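Local coordinates for type-2Ba cytolytic delta-endotoxin (Bacillus thuringiensis serovar israelensis, PDB 2RCI), which probably kills the larvae of dipteran insects by forming pores in the epithelial cell membrane of the midgut, at residues V74-R86 with W99-T111. Numbering follows the deposited sequence. Where two conformers were deposited one is given.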
ATOM      1  N   VAL A  74       5.402  -6.744  15.512  1.00 15.82           N
ATOM      2  CA  VAL A  74       5.433  -6.132  14.182  1.00 15.72           C
ATOM      3  C   VAL A  74       5.498  -7.238  13.103  1.00 15.28           C
ATOM      4  O   VAL A  74       4.760  -7.187  12.131  1.00 14.80           O
ATOM      5  CB  VAL A  74       6.544  -5.050  14.051  1.00 16.27           C
ATOM      6  CG1 VAL A  74       6.771  -4.633  12.560  1.00 17.64           C
ATOM      7  CG2 VAL A  74       6.185  -3.804  14.871  1.00 13.64           C
ATOM      8  N   SER A  75       6.392  -8.225  13.258  1.00 14.84           N
ATOM      9  CA  SER A  75       6.438  -9.345  12.284  1.00 14.62           C
ATOM     10  C   SER A  75       5.099 -10.052  12.048  1.00 14.57           C
ATOM     11  O   SER A  75       4.750 -10.375  10.918  1.00 13.80           O
ATOM     12  CB  SER A  75       7.461 -10.391  12.755  1.00 14.04           C
ATOM     13  OG  SER A  75       7.034 -10.956  13.994  1.00 16.79           O
ATOM     14  N   VAL A  76       4.353 -10.298  13.125  1.00 14.25           N
ATOM     15  CA  VAL A  76       3.046 -10.984  13.053  1.00 14.75           C
ATOM     16  C   VAL A  76       2.042 -10.099  12.302  1.00 14.60           C
ATOM     17  O   VAL A  76       1.251 -10.576  11.478  1.00 13.72           O
ATOM     18  CB  VAL A  76       2.579 -11.378  14.470  1.00 14.59           C
ATOM     19  CG1 VAL A  76       1.180 -11.977  14.465  1.00 16.48           C
ATOM     20  CG2 VAL A  76       3.612 -12.377  15.067  1.00 14.54           C
ATOM     21  N   MET A  77       2.106  -8.798  12.573  1.00 15.05           N
ATOM     22  CA  MET A  77       1.277  -7.828  11.856  1.00 15.39           C
ATOM     23  C   MET A  77       1.556  -7.835  10.352  1.00 15.27           C
ATOM     24  O   MET A  77       0.626  -7.841   9.535  1.00 15.03           O
ATOM     25  CB  MET A  77       1.485  -6.418  12.404  1.00 15.99           C
ATOM     26  CG  MET A  77       0.639  -5.391  11.676  1.00 17.44           C
ATOM     27  SD  MET A  77       0.550  -3.834  12.568  1.00 17.99           S
ATOM     28  CE  MET A  77       2.277  -3.410  12.817  1.00 20.64           C
ATOM     29  N   ILE A  78       2.840  -7.841  10.004  1.00 15.18           N
ATOM     30  CA  ILE A  78       3.288  -7.874   8.599  1.00 15.33           C
ATOM     31  C   ILE A  78       2.756  -9.126   7.899  1.00 14.73           C
ATOM     32  O   ILE A  78       2.281  -9.036   6.757  1.00 13.96           O
ATOM     33  CB  ILE A  78       4.844  -7.772   8.516  1.00 14.92           C
ATOM     34  CG1 ILE A  78       5.299  -6.344   8.887  1.00 15.87           C
ATOM     35  CG2 ILE A  78       5.355  -8.164   7.104  1.00 13.13           C
ATOM     36  CD1 ILE A  78       6.821  -6.232   9.182  1.00 16.20           C
ATOM     37  N   SER A  79       2.868 -10.280   8.566  1.00 15.42           N
ATOM     38  CA  SER A  79       2.342 -11.559   8.029  1.00 15.37           C
ATOM     39  C   SER A  79       0.827 -11.501   7.784  1.00 16.13           C
ATOM     40  O   SER A  79       0.344 -11.969   6.738  1.00 14.38           O
ATOM     41  CB  SER A  79       2.660 -12.720   8.959  1.00 16.60           C
ATOM     42  OG  SER A  79       4.065 -12.864   9.099  1.00 13.93           O
ATOM     43  N   GLN A  80       0.097 -10.961   8.766  1.00 15.74           N
ATOM     44  CA  GLN A  80      -1.339 -10.747   8.617  1.00 16.61           C
ATOM     45  C   GLN A  80      -1.668  -9.867   7.417  1.00 15.91           C
ATOM     46  O   GLN A  80      -2.553 -10.211   6.628  1.00 14.99           O
ATOM     47  CB  GLN A  80      -1.973 -10.189   9.905  1.00 16.71           C
ATOM     48  CG  GLN A  80      -2.116 -11.277  10.972  1.00 20.02           C
ATOM     49  CD  GLN A  80      -2.823 -10.814  12.256  1.00 20.03           C
ATOM     50  OE1 GLN A  80      -2.611 -11.393  13.325  1.00 27.55           O
ATOM     51  NE2 GLN A  80      -3.656  -9.796  12.153  1.00 22.88           N
ATOM     52  N   ILE A  81      -0.934  -8.771   7.254  1.00 15.15           N
ATOM     53  CA  ILE A  81      -1.231  -7.831   6.141  1.00 15.55           C
ATOM     54  C   ILE A  81      -0.869  -8.461   4.785  1.00 15.98           C
ATOM     55  O   ILE A  81      -1.578  -8.262   3.812  1.00 15.69           O
ATOM     56  CB  ILE A  81      -0.574  -6.467   6.394  1.00 15.65           C
ATOM     57  CG1 ILE A  81      -1.339  -5.783   7.544  1.00 15.85           C
ATOM     58  CG2 ILE A  81      -0.534  -5.599   5.127  1.00 15.79           C
ATOM     59  CD1 ILE A  81      -0.653  -4.583   8.152  1.00 13.84           C
ATOM     60  N   LYS A  82       0.195  -9.272   4.743  1.00 15.61           N
ATOM     61  CA  LYS A  82       0.503 -10.033   3.522  1.00 16.46           C
ATOM     62  C   LYS A  82      -0.691 -10.901   3.104  1.00 15.79           C
ATOM     63  O   LYS A  82      -1.055 -10.963   1.933  1.00 15.53           O
ATOM     64  CB  LYS A  82       1.727 -10.933   3.728  1.00 16.00           C
ATOM     65  CG  LYS A  82       2.165 -11.712   2.465  1.00 17.11           C
ATOM     66  CD  LYS A  82       3.132 -12.835   2.796  1.00 17.67           C
ATOM     67  CE  LYS A  82       3.700 -13.466   1.472  1.00 22.19           C
ATOM     68  NZ  LYS A  82       4.570 -14.648   1.757  1.00 23.37           N
ATOM     69  N   GLU A  83      -1.310 -11.561   4.072  1.00 15.26           N
ATOM     70  CA  GLU A  83      -2.450 -12.415   3.763  1.00 16.95           C
ATOM     71  C   GLU A  83      -3.646 -11.583   3.296  1.00 16.67           C
ATOM     72  O   GLU A  83      -4.382 -12.002   2.402  1.00 17.04           O
ATOM     73  CB  GLU A  83      -2.823 -13.316   4.949  1.00 17.35           C
ATOM     74  CG  GLU A  83      -1.757 -14.421   5.224  1.00 21.45           C
ATOM     75  CD  GLU A  83      -1.283 -15.157   3.950  1.00 27.36           C
ATOM     76  OE1 GLU A  83      -2.135 -15.700   3.218  1.00 30.13           O
ATOM     77  OE2 GLU A  83      -0.069 -15.170   3.669  1.00 27.78           O
ATOM     78  N   ILE A  84      -3.807 -10.399   3.878  1.00 16.17           N
ATOM     79  CA  ILE A  84      -4.911  -9.524   3.447  1.00 16.76           C
ATOM     80  C   ILE A  84      -4.678  -9.089   1.984  1.00 16.67           C
ATOM     81  O   ILE A  84      -5.602  -9.142   1.158  1.00 17.53           O
ATOM     82  CB  ILE A  84      -5.076  -8.305   4.356  1.00 16.25           C
ATOM     83  CG1 ILE A  84      -5.551  -8.750   5.736  1.00 17.03           C
ATOM     84  CG2 ILE A  84      -6.124  -7.316   3.775  1.00 17.50           C
ATOM     85  CD1 ILE A  84      -5.449  -7.648   6.805  1.00 16.32           C
ATOM     86  N   ILE A  85      -3.442  -8.703   1.675  1.00 16.30           N
ATOM     87  CA  ILE A  85      -3.075  -8.335   0.304  1.00 15.91           C
ATOM     88  C   ILE A  85      -3.317  -9.492  -0.672  1.00 17.22           C
ATOM     89  O   ILE A  85      -3.865  -9.284  -1.763  1.00 16.61           O
ATOM     90  CB  ILE A  85      -1.647  -7.760   0.222  1.00 15.69           C
ATOM     91  CG1 ILE A  85      -1.594  -6.413   0.996  1.00 13.88           C
ATOM     92  CG2 ILE A  85      -1.210  -7.601  -1.264  1.00 14.61           C
ATOM     93  CD1 ILE A  85      -0.215  -5.857   1.182  1.00 17.65           C
ATOM     94  N   ARG A  86      -2.917 -10.711  -0.291  1.00 17.62           N
ATOM     95  CA  ARG A  86      -3.263 -11.908  -1.077  1.00 19.39           C
ATOM     96  C   ARG A  86      -4.775 -11.941  -1.441  1.00 19.76           C
ATOM     97  O   ARG A  86      -5.146 -12.139  -2.612  1.00 19.00           O
ATOM     98  CB  ARG A  86      -2.849 -13.189  -0.346  1.00 19.11           C
ATOM     99  CG  ARG A  86      -2.890 -14.469  -1.249  1.00 20.79           C
ATOM    100  CD  ARG A  86      -2.436 -15.701  -0.492  1.00 22.48           C
ATOM    101  NE  ARG A  86      -1.252 -15.493   0.345  1.00 27.82           N
ATOM    102  CZ  ARG A  86       0.004 -15.706  -0.043  1.00 30.62           C
ATOM    103  NH1 ARG A  86       0.269 -16.125  -1.281  1.00 30.40           N
ATOM    104  NH2 ARG A  86       1.000 -15.483   0.806  1.00 31.90           N
ATOM    105  N   TRP A  99       6.111 -11.658  -4.372  1.00 14.65           N
ATOM    106  CA  TRP A  99       5.726 -11.643  -2.954  1.00 15.86           C
ATOM    107  C   TRP A  99       6.846 -11.043  -2.054  1.00 15.79           C
ATOM    108  O   TRP A  99       6.545 -10.425  -1.029  1.00 14.64           O
ATOM    109  CB  TRP A  99       5.192 -12.995  -2.506  1.00 16.61           C
ATOM    110  CG  TRP A  99       3.809 -13.178  -2.991  1.00 16.88           C
ATOM    111  CD1 TRP A  99       3.376 -13.970  -4.027  1.00 17.24           C
ATOM    112  CD2 TRP A  99       2.668 -12.487  -2.496  1.00 17.92           C
ATOM    113  NE1 TRP A  99       2.002 -13.827  -4.178  1.00 18.76           N
ATOM    114  CE2 TRP A  99       1.555 -12.904  -3.259  1.00 16.71           C
ATOM    115  CE3 TRP A  99       2.480 -11.539  -1.466  1.00 16.30           C
ATOM    116  CZ2 TRP A  99       0.257 -12.413  -3.029  1.00 17.23           C
ATOM    117  CZ3 TRP A  99       1.194 -11.031  -1.252  1.00 17.60           C
ATOM    118  CH2 TRP A  99       0.094 -11.482  -2.026  1.00 17.81           C
ATOM    119  N   ASN A 100       8.119 -11.214  -2.451  1.00 15.45           N
ATOM    120  CA  ASN A 100       9.239 -10.537  -1.797  1.00 17.46           C
ATOM    121  C   ASN A 100       9.112  -9.002  -1.850  1.00 17.22           C
ATOM    122  O   ASN A 100       9.334  -8.306  -0.829  1.00 16.77           O
ATOM    123  CB  ASN A 100      10.572 -10.970  -2.422  1.00 18.93           C
ATOM    124  CG  ASN A 100      11.688 -11.069  -1.408  1.00 25.11           C
ATOM    125  OD1 ASN A 100      12.738 -10.460  -1.577  1.00 34.26           O
ATOM    126  ND2 ASN A 100      11.473 -11.844  -0.356  1.00 27.57           N
ATOM    127  N   SER A 101       8.785  -8.491  -3.037  1.00 16.65           N
ATOM    128  CA  SER A 101       8.503  -7.068  -3.251  1.00 17.62           C
ATOM    129  C   SER A 101       7.392  -6.592  -2.337  1.00 17.01           C
ATOM    130  O   SER A 101       7.508  -5.534  -1.681  1.00 17.90           O
ATOM    131  CB  SER A 101       8.133  -6.794  -4.721  1.00 18.09           C
ATOM    132  OG  SER A 101       9.297  -6.854  -5.524  1.00 23.55           O
ATOM    133  N   VAL A 102       6.329  -7.381  -2.258  1.00 16.17           N
ATOM    134  CA  VAL A 102       5.188  -7.010  -1.403  1.00 15.41           C
ATOM    135  C   VAL A 102       5.615  -6.958   0.071  1.00 15.06           C
ATOM    136  O   VAL A 102       5.366  -5.966   0.771  1.00 15.40           O
ATOM    137  CB  VAL A 102       3.982  -7.975  -1.574  1.00 15.19           C
ATOM    138  CG1 VAL A 102       2.881  -7.597  -0.587  1.00 15.63           C
ATOM    139  CG2 VAL A 102       3.451  -7.997  -3.014  1.00 13.66           C
ATOM    140  N   VAL A 103       6.272  -8.016   0.541  1.00 13.87           N
ATOM    141  CA  VAL A 103       6.620  -8.116   1.970  1.00 15.04           C
ATOM    142  C   VAL A 103       7.634  -7.051   2.377  1.00 14.99           C
ATOM    143  O   VAL A 103       7.538  -6.493   3.477  1.00 15.24           O
ATOM    144  CB  VAL A 103       7.050  -9.554   2.359  1.00 15.13           C
ATOM    145  CG1 VAL A 103       7.661  -9.602   3.792  1.00 15.93           C
ATOM    146  CG2 VAL A 103       5.794 -10.500   2.275  1.00 14.89           C
ATOM    147  N   SER A 104       8.602  -6.756   1.495  1.00 15.06           N
ATOM    148  CA  SER A 104       9.552  -5.665   1.749  0.50 15.80           C
ATOM    149  C   SER A 104       8.807  -4.336   1.908  1.00 15.58           C
ATOM    150  O   SER A 104       9.112  -3.521   2.806  1.00 15.21           O
ATOM    151  CB  SER A 104      10.577  -5.554   0.610  0.50 15.76           C
ATOM    152  OG  SER A 104      11.427  -4.441   0.817  0.50 16.94           O
ATOM    153  N   ALA A 105       7.863  -4.092   1.013  1.00 15.53           N
ATOM    154  CA  ALA A 105       7.040  -2.858   1.076  1.00 15.93           C
ATOM    155  C   ALA A 105       6.205  -2.790   2.361  1.00 16.79           C
ATOM    156  O   ALA A 105       6.159  -1.726   2.989  1.00 17.25           O
ATOM    157  CB  ALA A 105       6.164  -2.704  -0.160  1.00 16.15           C
ATOM    158  N   ILE A 106       5.566  -3.897   2.761  1.00 15.71           N
ATOM    159  CA  ILE A 106       4.825  -3.926   4.044  1.00 16.22           C
ATOM    160  C   ILE A 106       5.784  -3.695   5.235  1.00 15.84           C
ATOM    161  O   ILE A 106       5.470  -2.939   6.156  1.00 16.40           O
ATOM    162  CB  ILE A 106       4.010  -5.213   4.253  1.00 15.31           C
ATOM    163  CG1 ILE A 106       2.982  -5.453   3.134  1.00 14.59           C
ATOM    164  CG2 ILE A 106       3.308  -5.220   5.683  1.00 16.21           C
ATOM    165  CD1 ILE A 106       2.473  -6.941   3.185  1.00 17.71           C
ATOM    166  N   THR A 107       6.960  -4.324   5.205  1.00 16.02           N
ATOM    167  CA  THR A 107       7.957  -4.147   6.271  1.00 15.69           C
ATOM    168  C   THR A 107       8.400  -2.690   6.413  1.00 16.80           C
ATOM    169  O   THR A 107       8.495  -2.165   7.533  1.00 17.32           O
ATOM    170  CB  THR A 107       9.167  -5.069   6.041  1.00 15.64           C
ATOM    171  OG1 THR A 107       8.690  -6.406   6.011  1.00 15.27           O
ATOM    172  CG2 THR A 107      10.208  -4.912   7.176  1.00 14.16           C
ATOM    173  N   ASN A 108       8.641  -2.028   5.279  1.00 15.65           N
ATOM    174  CA  ASN A 108       8.999  -0.619   5.286  1.00 16.48           C
ATOM    175  C   ASN A 108       7.847   0.347   5.621  1.00 16.42           C
ATOM    176  O   ASN A 108       8.073   1.552   5.795  1.00 17.97           O
ATOM    177  CB  ASN A 108       9.679  -0.264   3.952  1.00 17.08           C
ATOM    178  CG  ASN A 108      11.044  -0.907   3.836  1.00 17.55           C
ATOM    179  OD1 ASN A 108      11.701  -1.112   4.833  1.00 24.00           O
ATOM    180  ND2 ASN A 108      11.467  -1.238   2.615  1.00 22.25           N
ATOM    181  N   THR A 109       6.647  -0.191   5.802  1.00 15.99           N
ATOM    182  CA  THR A 109       5.488   0.618   6.220  1.00 16.31           C
ATOM    183  C   THR A 109       5.574   0.862   7.741  1.00 16.62           C
ATOM    184  O   THR A 109       5.104   1.879   8.236  1.00 15.84           O
ATOM    185  CB  THR A 109       4.178  -0.122   5.878  1.00 16.35           C
ATOM    186  OG1 THR A 109       4.047  -0.234   4.451  1.00 16.02           O
ATOM    187  CG2 THR A 109       2.912   0.584   6.482  1.00 17.40           C
ATOM    188  N   PHE A 110       6.224  -0.074   8.445  1.00 16.99           N
ATOM    189  CA  PHE A 110       6.247  -0.100   9.922  1.00 17.61           C
ATOM    190  C   PHE A 110       7.650   0.051  10.509  1.00 17.60           C
ATOM    191  O   PHE A 110       7.801   0.403  11.703  1.00 17.58           O
ATOM    192  CB  PHE A 110       5.628  -1.404  10.441  1.00 18.07           C
ATOM    193  CG  PHE A 110       4.208  -1.584  10.052  1.00 19.23           C
ATOM    194  CD1 PHE A 110       3.217  -0.755  10.603  1.00 19.08           C
ATOM    195  CD2 PHE A 110       3.848  -2.539   9.085  1.00 17.89           C
ATOM    196  CE1 PHE A 110       1.884  -0.911  10.268  1.00 19.38           C
ATOM    197  CE2 PHE A 110       2.471  -2.696   8.702  1.00 18.14           C
ATOM    198  CZ  PHE A 110       1.492  -1.886   9.317  1.00 19.25           C
ATOM    199  N   THR A 111       8.670  -0.271   9.709  1.00 17.78           N
ATOM    200  CA  THR A 111      10.076  -0.281  10.177  1.00 16.58           C
ATOM    201  C   THR A 111      10.962   0.450   9.152  1.00 17.76           C
ATOM    202  O   THR A 111      10.483   0.855   8.098  1.00 16.83           O
ATOM    203  CB  THR A 111      10.633  -1.746  10.437  1.00 16.52           C
ATOM    204  OG1 THR A 111      10.721  -2.468   9.202  1.00 16.70           O
ATOM    205  CG2 THR A 111       9.765  -2.535  11.471  1.00 17.07           C
TER
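Ile106 enters helix 74-86 as a knob, filling the hole between Ile78, Ile81, Lys82 and Ile85. Its CD1 lies 3.5 Å from Ile85 CD1, while CG2 rests against the CG2 methyls of Ile78 and Ile81; a branched aliphatic chain can touch all these walls at once. Ile78 is the reciprocal knob, fitting among Val103, Ile106, Thr107 and Phe110, with CD1 3.7 Å from Thr107 OG1. Thr107 OG1 turns back to its own helix and donates to Val103 O at 2.8 Å, so a polar residue is tolerated beside isoleucine.

Phe110 is the third knob. Met77 bends at its last torsion (chi3 54°) and lays CE over one ring face, 3.6 Å from the centroid of the Phe110 ring, with SD over the same face in a Met-aromatic contact. The methyl of Thr109 covers the opposite face, and Ile81 CD1 abuts the edge, 3.6 Å from Phe110 CZ.

Toward the C-terminal end of 74-86 the packing opens to solvent on the side of Lys82, Glu83 and Arg86, beside the buried Trp99. Lys82, extended along its whole length, runs its methylenes past Val103 CG2 and brings CE to 3.7 Å from Trp99 CE3, hiding carbon while the amine lies beyond. The exposed Arg86 spreads its guanidinium over the indole in a cation-pi stack, planes 24° apart and centres 4.5 Å apart. Arg86 grips Glu83 side-on in a salt bridge, NE to OE1 and NH2 to OE2, which probably steadies the guanidinium over the ring and offsets its charge; Trp99 NE1 bonds to Ile93 O.

No hydrogen bond crosses between 74-86 and 99-111, whose axes run at 133°, well short of antiparallel, in an alpha-hairpin of successive helices. Together they form one helical layer on the central sheet: Met77 rests on strand 177-192, Ile85 on strand 150-162, and Phe110 on strands 132-142 and 150-162.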